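Local coordinates for protein CSE3 (Thermus thermophilus, PDB 2Y8Y) that cleaves CRISPR repeat RNA as an endoribonuclease of antiviral defence and keeps hold of the processed crRNA, at residues Asn25-Glu28 / Met29-Leu33. Residues are numbered along the deposited sequence; the frame is centred on the assembly and turned at random.
Sequences NPYE and MHRTL. With nucleotides of chain B.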
loop_
_atom_site.group_PDB
_atom_site.type_symbol
_atom_site.label_atom_id
_atom_site.label_comp_id
_atom_site.label_asym_id
_atom_site.label_seq_id
_atom_site.Cartn_x
_atom_site.Cartn_y
_atom_site.Cartn_z
ATOM N N ASN A 25 -8.402 11.499 -8.385
ATOM C CA ASN A 25 -8.075 12.138 -7.116
ATOM C C ASN A 25 -8.071 11.136 -5.974
ATOM O O ASN A 25 -9.135 10.683 -5.543
ATOM C CB ASN A 25 -9.067 13.255 -6.809
ATOM C CG ASN A 25 -8.688 14.055 -5.572
ATOM O OD1 ASN A 25 -7.666 13.796 -4.928
ATOM N ND2 ASN A 25 -9.507 15.046 -5.247
ATOM N N PRO A 26 -6.872 10.795 -5.477
ATOM C CA PRO A 26 -6.767 9.794 -4.407
ATOM C C PRO A 26 -7.564 10.170 -3.161
ATOM O O PRO A 26 -7.998 9.292 -2.414
ATOM C CB PRO A 26 -5.272 9.779 -4.070
ATOM C CG PRO A 26 -4.598 10.312 -5.281
ATOM C CD PRO A 26 -5.553 11.284 -5.918
ATOM N N TYR A 27 -7.735 11.462 -2.917
ATOM C CA TYR A 27 -8.569 11.887 -1.801
ATOM C C TYR A 27 -10.007 11.373 -1.944
ATOM O O TYR A 27 -10.612 10.911 -0.977
ATOM C CB TYR A 27 -8.556 13.409 -1.669
ATOM C CG TYR A 27 -9.502 13.910 -0.609
ATOM C CD1 TYR A 27 -9.106 13.991 0.718
ATOM C CD2 TYR A 27 -10.794 14.299 -0.934
ATOM C CE1 TYR A 27 -9.971 14.446 1.693
ATOM C CE2 TYR A 27 -11.666 14.753 0.032
ATOM C CZ TYR A 27 -11.251 14.826 1.345
ATOM O OH TYR A 27 -12.117 15.280 2.312
ATOM N N GLU A 28 -10.552 11.448 -3.152
ATOM C CA GLU A 28 -11.897 10.939 -3.398
ATOM C C GLU A 28 -11.942 9.415 -3.321
ATOM O O GLU A 28 -12.891 8.831 -2.808
ATOM C CB GLU A 28 -12.421 11.422 -4.754
ATOM C CG GLU A 28 -12.762 12.901 -4.808
ATOM C CD GLU A 28 -13.869 13.291 -3.843
ATOM O OE1 GLU A 28 -14.656 12.410 -3.433
ATOM O OE2 GLU A 28 -13.950 14.483 -3.488
ATOM N N MET A 29 -10.912 8.765 -3.844
ATOM C CA MET A 29 -10.844 7.313 -3.746
ATOM C C MET A 29 -10.894 6.882 -2.282
ATOM O O MET A 29 -11.595 5.942 -1.927
ATOM C CB MET A 29 -9.581 6.788 -4.411
ATOM C CG MET A 29 -9.446 5.275 -4.365
ATOM S SD MET A 29 -10.627 4.490 -5.486
ATOM C CE MET A 29 -9.880 4.882 -7.069
ATOM N N HIS A 30 -10.158 7.589 -1.432
ATOM C CA HIS A 30 -10.155 7.304 -0.001
ATOM C C HIS A 30 -11.558 7.414 0.598
ATOM O O HIS A 30 -11.966 6.564 1.394
ATOM C CB HIS A 30 -9.191 8.259 0.714
ATOM C CG HIS A 30 -9.218 8.157 2.206
ATOM N ND1 HIS A 30 -8.758 7.051 2.892
ATOM C CD2 HIS A 30 -9.636 9.032 3.149
ATOM C CE1 HIS A 30 -8.892 7.250 4.188
ATOM N NE2 HIS A 30 -9.423 8.446 4.374
ATOM N N ARG A 31 -12.279 8.467 0.232
ATOM C CA ARG A 31 -13.641 8.656 0.734
ATOM C C ARG A 31 -14.529 7.469 0.367
ATOM O O ARG A 31 -15.280 6.956 1.200
ATOM C CB ARG A 31 -14.247 9.958 0.208
ATOM C CG ARG A 31 -13.547 11.220 0.697
ATOM C CD ARG A 31 -14.131 12.469 0.048
ATOM N NE ARG A 31 -15.413 12.868 0.626
ATOM C CZ ARG A 31 -15.544 13.753 1.610
ATOM N NH1 ARG A 31 -14.470 14.329 2.131
ATOM N NH2 ARG A 31 -16.747 14.064 2.076
ATOM N N THR A 32 -14.434 7.030 -0.884
ATOM C CA THR A 32 -15.227 5.895 -1.350
ATOM C C THR A 32 -14.885 4.589 -0.644
ATOM O O THR A 32 -15.762 3.919 -0.096
ATOM C CB THR A 32 -15.075 5.693 -2.860
ATOM O OG1 THR A 32 -15.640 6.812 -3.543
ATOM C CG2 THR A 32 -15.789 4.419 -3.303
ATOM N N LEU A 33 -13.603 4.234 -0.636
ATOM C CA LEU A 33 -13.199 2.939 -0.128
ATOM C C LEU A 33 -13.487 2.832 1.361
ATOM O O LEU A 33 -13.839 1.763 1.865
ATOM C CB LEU A 33 -11.716 2.692 -0.422
ATOM C CG LEU A 33 -11.350 2.691 -1.909
ATOM C CD1 LEU A 33 -9.854 2.410 -2.021
ATOM C CD2 LEU A 33 -12.170 1.654 -2.684
ATOM P P A B 18 -8.744 12.612 4.917
ATOM O OP1 A B 18 -7.782 12.332 3.837
ATOM O OP2 A B 18 -9.096 14.025 5.214
ATOM O "O5'" A B 18 -10.067 11.759 4.680
ATOM C "C5'" A B 18 -11.228 11.953 5.474
ATOM C "C4'" A B 18 -12.448 11.395 4.789
ATOM O "O4'" A B 18 -12.377 9.944 4.748
ATOM C "C3'" A B 18 -13.782 11.666 5.461
ATOM O "O3'" A B 18 -14.272 12.973 5.227
ATOM C "C2'" A B 18 -14.661 10.569 4.877
ATOM O "O2'" A B 18 -15.044 10.882 3.545
ATOM C "C1'" A B 18 -13.680 9.399 4.838
ATOM N N9 A B 18 -13.767 8.586 6.065
ATOM C C8 A B 18 -12.892 8.517 7.121
ATOM N N7 A B 18 -13.279 7.693 8.069
ATOM C C5 A B 18 -14.497 7.202 7.610
ATOM C C6 A B 18 -15.429 6.287 8.140
ATOM N N6 A B 18 -15.284 5.673 9.317
ATOM N N1 A B 18 -16.533 6.020 7.409
ATOM C C2 A B 18 -16.698 6.630 6.230
ATOM N N3 A B 18 -15.893 7.504 5.630
ATOM C C4 A B 18 -14.806 7.747 6.377
#
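Over one face of the Tyr27 ring lies CG of Arg31, one helical turn on, and Arg31 CD comes down by the rim, 3.4 Å from Tyr27 CE2, while OP2 of nucleotide A18 of the RNA chain lies at the ring's edge, 3.7 Å from Tyr27 CE1. The Arg31 guanidinium has the A18 sugar hydroxyl O2' over the centre of one face, 3.5 Å above its plane, and Tyr27 OH at its edge. His30 presents a ring edge to the same nucleotide, with His30 CD2 3.2 Å from O5' of A18; a small flat imidazole can come this close to the sugar-phosphate. Tyrosine offers the arginine chain a flat surface with a hydroxyl at its far end, and arginine suits its place because its methylenes can lie against a ring while its flat cationic end meets the sugar hydroxyl. The bend at chi3 (77°) turns the guanidinium back toward the phenol, the planes 40° apart. There Arg31 NH1 comes within 2.5 Å of Tyr27 OH, unusually close, yet the N-H is bent off line (116°) and the bond is weak. Glu28 runs alongside Arg31; its OE1 is 4.2 Å from Arg31 NE, too far for a salt bridge, and a long, weak ion pair links it to Arg21. At the start of helix 26-34, Asn25 is the N-cap: OD1 accepts from Tyr27 N at 3.1 Å, the donor well above the carboxamide plane. Pro26 fits the first turn, where a missing amide hydrogen costs nothing. Met29 packs flexible thioether bulk against Leu23 and Trp50, and Thr32 OG1 bonds to Asp22. The helix thus offers Tyr27, His30 and Arg31 together to A18. Tyr27 is inferred to stabilise the transition state; Arg31, packed against its ring, may help to hold the phenol in place and would add positive potential near the RNA backbone.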